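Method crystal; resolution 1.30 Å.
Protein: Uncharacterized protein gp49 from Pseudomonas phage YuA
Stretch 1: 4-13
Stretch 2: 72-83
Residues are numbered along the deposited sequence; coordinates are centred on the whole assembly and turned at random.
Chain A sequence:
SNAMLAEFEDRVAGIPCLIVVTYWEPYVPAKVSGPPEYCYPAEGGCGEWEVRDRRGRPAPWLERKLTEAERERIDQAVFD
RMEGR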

# COMPACT_ATOMS: atom_id res chain seq x y z
N MSE A 4 13.14 -1.81 -0.94
CA MSE A 4 12.50 -0.82 -0.13
C MSE A 4 12.17 0.19 -1.19
O MSE A 4 13.04 0.93 -1.63
CB MSE A 4 13.54 -0.29 0.86
CG MSE A 4 13.01 0.38 2.10
SE MSE A 4 12.05 2.03 1.75
CE MSE A 4 13.45 3.09 0.94
N LEU A 5 10.93 0.19 -1.65
CA LEU A 5 10.54 1.04 -2.76
C LEU A 5 10.32 2.48 -2.34
O LEU A 5 10.82 3.41 -2.98
CB LEU A 5 9.32 0.47 -3.48
CG LEU A 5 9.40 -1.01 -3.88
CD1 LEU A 5 8.10 -1.43 -4.50
CD2 LEU A 5 10.57 -1.33 -4.85
N ALA A 6 9.59 2.66 -1.23
CA ALA A 6 9.16 3.97 -0.79
C ALA A 6 8.87 3.90 0.69
O ALA A 6 8.53 2.84 1.22
CB ALA A 6 7.92 4.42 -1.55
N GLU A 7 9.01 5.03 1.36
CA GLU A 7 8.65 5.13 2.77
C GLU A 7 7.87 6.42 2.94
O GLU A 7 8.14 7.42 2.26
CB GLU A 7 9.89 5.16 3.68
N PHE A 8 6.88 6.39 3.82
CA PHE A 8 6.17 7.61 4.18
C PHE A 8 5.73 7.58 5.63
O PHE A 8 5.50 6.52 6.21
CB PHE A 8 4.99 7.89 3.24
CG PHE A 8 3.93 6.81 3.21
CD1 PHE A 8 2.79 6.91 4.01
CD2 PHE A 8 4.05 5.72 2.35
CE1 PHE A 8 1.80 5.92 3.97
CE2 PHE A 8 3.05 4.74 2.29
CZ PHE A 8 1.93 4.84 3.11
N GLU A 9 5.63 8.76 6.23
CA GLU A 9 5.16 8.88 7.60
C GLU A 9 3.64 8.69 7.65
O GLU A 9 2.90 9.20 6.79
CB GLU A 9 5.56 10.23 8.20
N ASP A 10 3.18 7.91 8.62
CA ASP A 10 1.76 7.73 8.85
C ASP A 10 1.59 7.45 10.34
O ASP A 10 2.44 7.84 11.15
CB ASP A 10 1.19 6.61 7.96
CG ASP A 10 -0.27 6.87 7.56
OD1 ASP A 10 -0.52 7.22 6.38
OD2 ASP A 10 -1.16 6.77 8.43
N ARG A 11 0.48 6.82 10.70
CA ARG A 11 0.18 6.48 12.08
C ARG A 11 -0.45 5.11 12.10
O ARG A 11 -1.08 4.71 11.12
CB ARG A 11 -0.76 7.51 12.72
CG ARG A 11 -0.20 8.93 12.73
CD ARG A 11 -1.04 9.92 13.52
NE ARG A 11 -0.34 11.21 13.60
CZ ARG A 11 0.33 11.64 14.67
NH1 ARG A 11 0.39 10.92 15.78
NH2 ARG A 11 0.93 12.82 14.62
N VAL A 12 -0.26 4.39 13.21
CA VAL A 12 -1.01 3.18 13.48
C VAL A 12 -1.75 3.45 14.78
O VAL A 12 -1.14 3.71 15.81
CB VAL A 12 -0.10 1.95 13.61
CG1 VAL A 12 -0.88 0.76 14.17
CG2 VAL A 12 0.51 1.61 12.26
N ALA A 13 -3.08 3.43 14.70
CA ALA A 13 -3.94 3.78 15.82
C ALA A 13 -3.42 5.04 16.54
O ALA A 13 -3.32 5.10 17.76
CB ALA A 13 -4.09 2.58 16.78
N GLU A 72 -6.75 -1.61 6.19
CA GLU A 72 -7.48 -1.18 5.00
C GLU A 72 -7.17 0.29 4.67
O GLU A 72 -6.94 0.64 3.51
CB GLU A 72 -8.96 -1.40 5.21
CG GLU A 72 -9.81 -0.99 4.04
CD GLU A 72 -11.28 -1.24 4.29
OE1 GLU A 72 -11.66 -1.49 5.46
OE2 GLU A 72 -12.05 -1.18 3.33
N ARG A 73 -7.14 1.14 5.69
CA ARG A 73 -6.81 2.55 5.51
C ARG A 73 -5.39 2.72 4.99
O ARG A 73 -5.15 3.46 4.04
CB ARG A 73 -6.99 3.31 6.83
CG ARG A 73 -6.73 4.81 6.70
CD ARG A 73 -6.72 5.53 8.06
NE ARG A 73 -5.64 5.10 8.95
CZ ARG A 73 -4.36 5.46 8.84
NH1 ARG A 73 -3.94 6.21 7.82
NH2 ARG A 73 -3.48 4.99 9.71
N ILE A 74 -4.44 2.01 5.58
CA ILE A 74 -3.06 2.11 5.12
C ILE A 74 -2.87 1.51 3.72
O ILE A 74 -2.09 2.03 2.92
CB ILE A 74 -2.08 1.54 6.17
CG1 ILE A 74 -2.13 2.39 7.45
CG2 ILE A 74 -0.66 1.53 5.61
CD1 ILE A 74 -1.49 1.70 8.67
N ASP A 75 -3.60 0.44 3.40
CA ASP A 75 -3.58 -0.10 2.03
C ASP A 75 -3.87 1.04 1.04
O ASP A 75 -3.19 1.18 0.01
CB ASP A 75 -4.66 -1.15 1.83
CG ASP A 75 -4.28 -2.53 2.32
OD1 ASP A 75 -3.12 -2.76 2.69
OD2 ASP A 75 -5.18 -3.41 2.32
N GLN A 76 -4.88 1.85 1.34
CA GLN A 76 -5.22 2.94 0.44
C GLN A 76 -4.18 4.06 0.43
O GLN A 76 -3.92 4.64 -0.62
CB GLN A 76 -6.61 3.49 0.77
CG GLN A 76 -7.06 4.55 -0.25
CD GLN A 76 -7.36 3.93 -1.59
OE1 GLN A 76 -8.12 2.97 -1.66
NE2 GLN A 76 -6.80 4.50 -2.66
N ALA A 77 -3.59 4.34 1.58
CA ALA A 77 -2.48 5.29 1.68
C ALA A 77 -1.30 4.85 0.82
O ALA A 77 -0.65 5.67 0.15
CB ALA A 77 -2.07 5.47 3.14
N VAL A 78 -1.00 3.55 0.83
CA VAL A 78 0.05 3.00 -0.01
C VAL A 78 -0.31 3.13 -1.49
O VAL A 78 0.51 3.54 -2.29
CB VAL A 78 0.37 1.54 0.39
CG1 VAL A 78 1.33 0.87 -0.58
CG2 VAL A 78 0.94 1.52 1.80
N PHE A 79 -1.54 2.77 -1.85
CA PHE A 79 -1.97 2.97 -3.24
C PHE A 79 -1.78 4.43 -3.68
O PHE A 79 -1.22 4.70 -4.75
CB PHE A 79 -3.43 2.54 -3.39
CG PHE A 79 -3.97 2.63 -4.80
CD1 PHE A 79 -4.12 1.50 -5.59
CD2 PHE A 79 -4.36 3.86 -5.34
CE1 PHE A 79 -4.62 1.59 -6.90
CE2 PHE A 79 -4.86 3.95 -6.63
CZ PHE A 79 -5.00 2.81 -7.40
N ASP A 80 -2.22 5.37 -2.85
CA ASP A 80 -2.16 6.77 -3.24
C ASP A 80 -0.71 7.22 -3.36
O ASP A 80 -0.36 7.95 -4.27
CB ASP A 80 -2.89 7.64 -2.21
CG ASP A 80 -4.40 7.42 -2.22
OD1 ASP A 80 -4.97 6.85 -3.18
OD2 ASP A 80 -5.02 7.86 -1.23
N ARG A 81 0.17 6.74 -2.48
CA ARG A 81 1.59 7.08 -2.57
C ARG A 81 2.21 6.50 -3.84
O ARG A 81 2.94 7.19 -4.55
CB ARG A 81 2.32 6.57 -1.31
CG ARG A 81 3.84 6.66 -1.37
CD ARG A 81 4.39 8.04 -1.70
NE ARG A 81 5.84 7.98 -1.85
CZ ARG A 81 6.47 7.58 -2.96
NH1 ARG A 81 5.80 7.20 -4.04
NH2 ARG A 81 7.79 7.54 -2.97
N MSE A 82 1.90 5.23 -4.14
CA MSE A 82 2.57 4.55 -5.25
C MSE A 82 2.01 4.89 -6.61
O MSE A 82 2.70 4.73 -7.62
CB MSE A 82 2.57 3.04 -5.03
CG MSE A 82 3.27 2.57 -3.72
SE MSE A 82 5.03 3.26 -3.45
CE MSE A 82 5.94 2.47 -4.97
N GLU A 83 0.78 5.37 -6.62
CA GLU A 83 0.13 5.76 -7.88
C GLU A 83 0.14 7.27 -8.11
O GLU A 83 -0.50 7.76 -9.02
CB GLU A 83 -1.29 5.19 -7.94
CG GLU A 83 -1.32 3.65 -7.90
CD GLU A 83 -0.80 3.01 -9.16
OE1 GLU A 83 -0.96 3.61 -10.25
OE2 GLU A 83 -0.22 1.90 -9.07
O HOH W 1 10.11 7.32 -0.46
O HOH W 2 7.15 9.18 0.25

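This is a strand-on-helix packing contact, apolar through its middle and at the end where Ala6 meets Met82, and fastened at the other end by a salt bridge between Asp10 and Arg73. The axes of strand 6-12 and helix 72-82 approach to 10.0 Å, a usual spacing for side chains meeting between the two, and their directions differ by 124°, nearer antiparallel than parallel; the register pairs Ala6 with Met82 near the end of the helix and Asp10 with Ile74 further back along it. Strand geometry sets the pattern: Ala6, Phe8 and Asp10 all point toward the helix, while Glu7 between them points away.

Phe8 gives the middle of the contact its bulk. With chi1 in the p well, its ring reaches the helix between Ala77 and Val78. Val78 CG2 meets the ring edge, 3.7 Å from Phe8 CZ, and Phe8 CE1 lies 4.0 Å from Ala77 CB. A small methyl suits Ala77, whose CA-to-CB bond points toward the strand: it makes contact with the ring while taking up little room between helix and strand. The aliphatic part of Arg81 adds to this setting, with its CG 3.8 Å from Phe8 CD2.

Ala6 is buried where the small side chain lets two larger ones draw close. Its CB lies 3.6 Å from SE of Met82, a selenomethionine whose flexible side chain leaves the helix sideways and then bends nearer the strand. The same Ala6 CB sits over one face of the Arg81 guanidinium, 3.4 Å from NH2. With the methyl over its face, the guanidinium keeps its edge free for polar partners: water 2 accepts from Arg81 NE at 2.8 Å and donates to Glu7 O at 2.8 Å, thereby bridging the side chain to the strand backbone.

At the other end, Arg73 uses a long side chain to reach across from a CB that points sideways. Its NH1 donates to Asp10 OD2 at 2.9 Å, forming the salt bridge, and Arg73 NH2 donates to Asp10 OD2 at 3.2 Å. Arg73 NH2 also makes a weak hydrogen bond to Arg11 O, 2.8 Å away but at an angle of 122°. Both oxygen acceptors lie at the guanidinium edge, near its plane, where the N-H bonds point. Asp10 OD2 also accepts from Arg11 N at 2.8 Å, a bond that helps hold the carboxylate in place. Beside this polar group, Ile74 extends its CD1 to 4.1 Å from Val12 CG2, so two buried branched side chains continue the apolar packing.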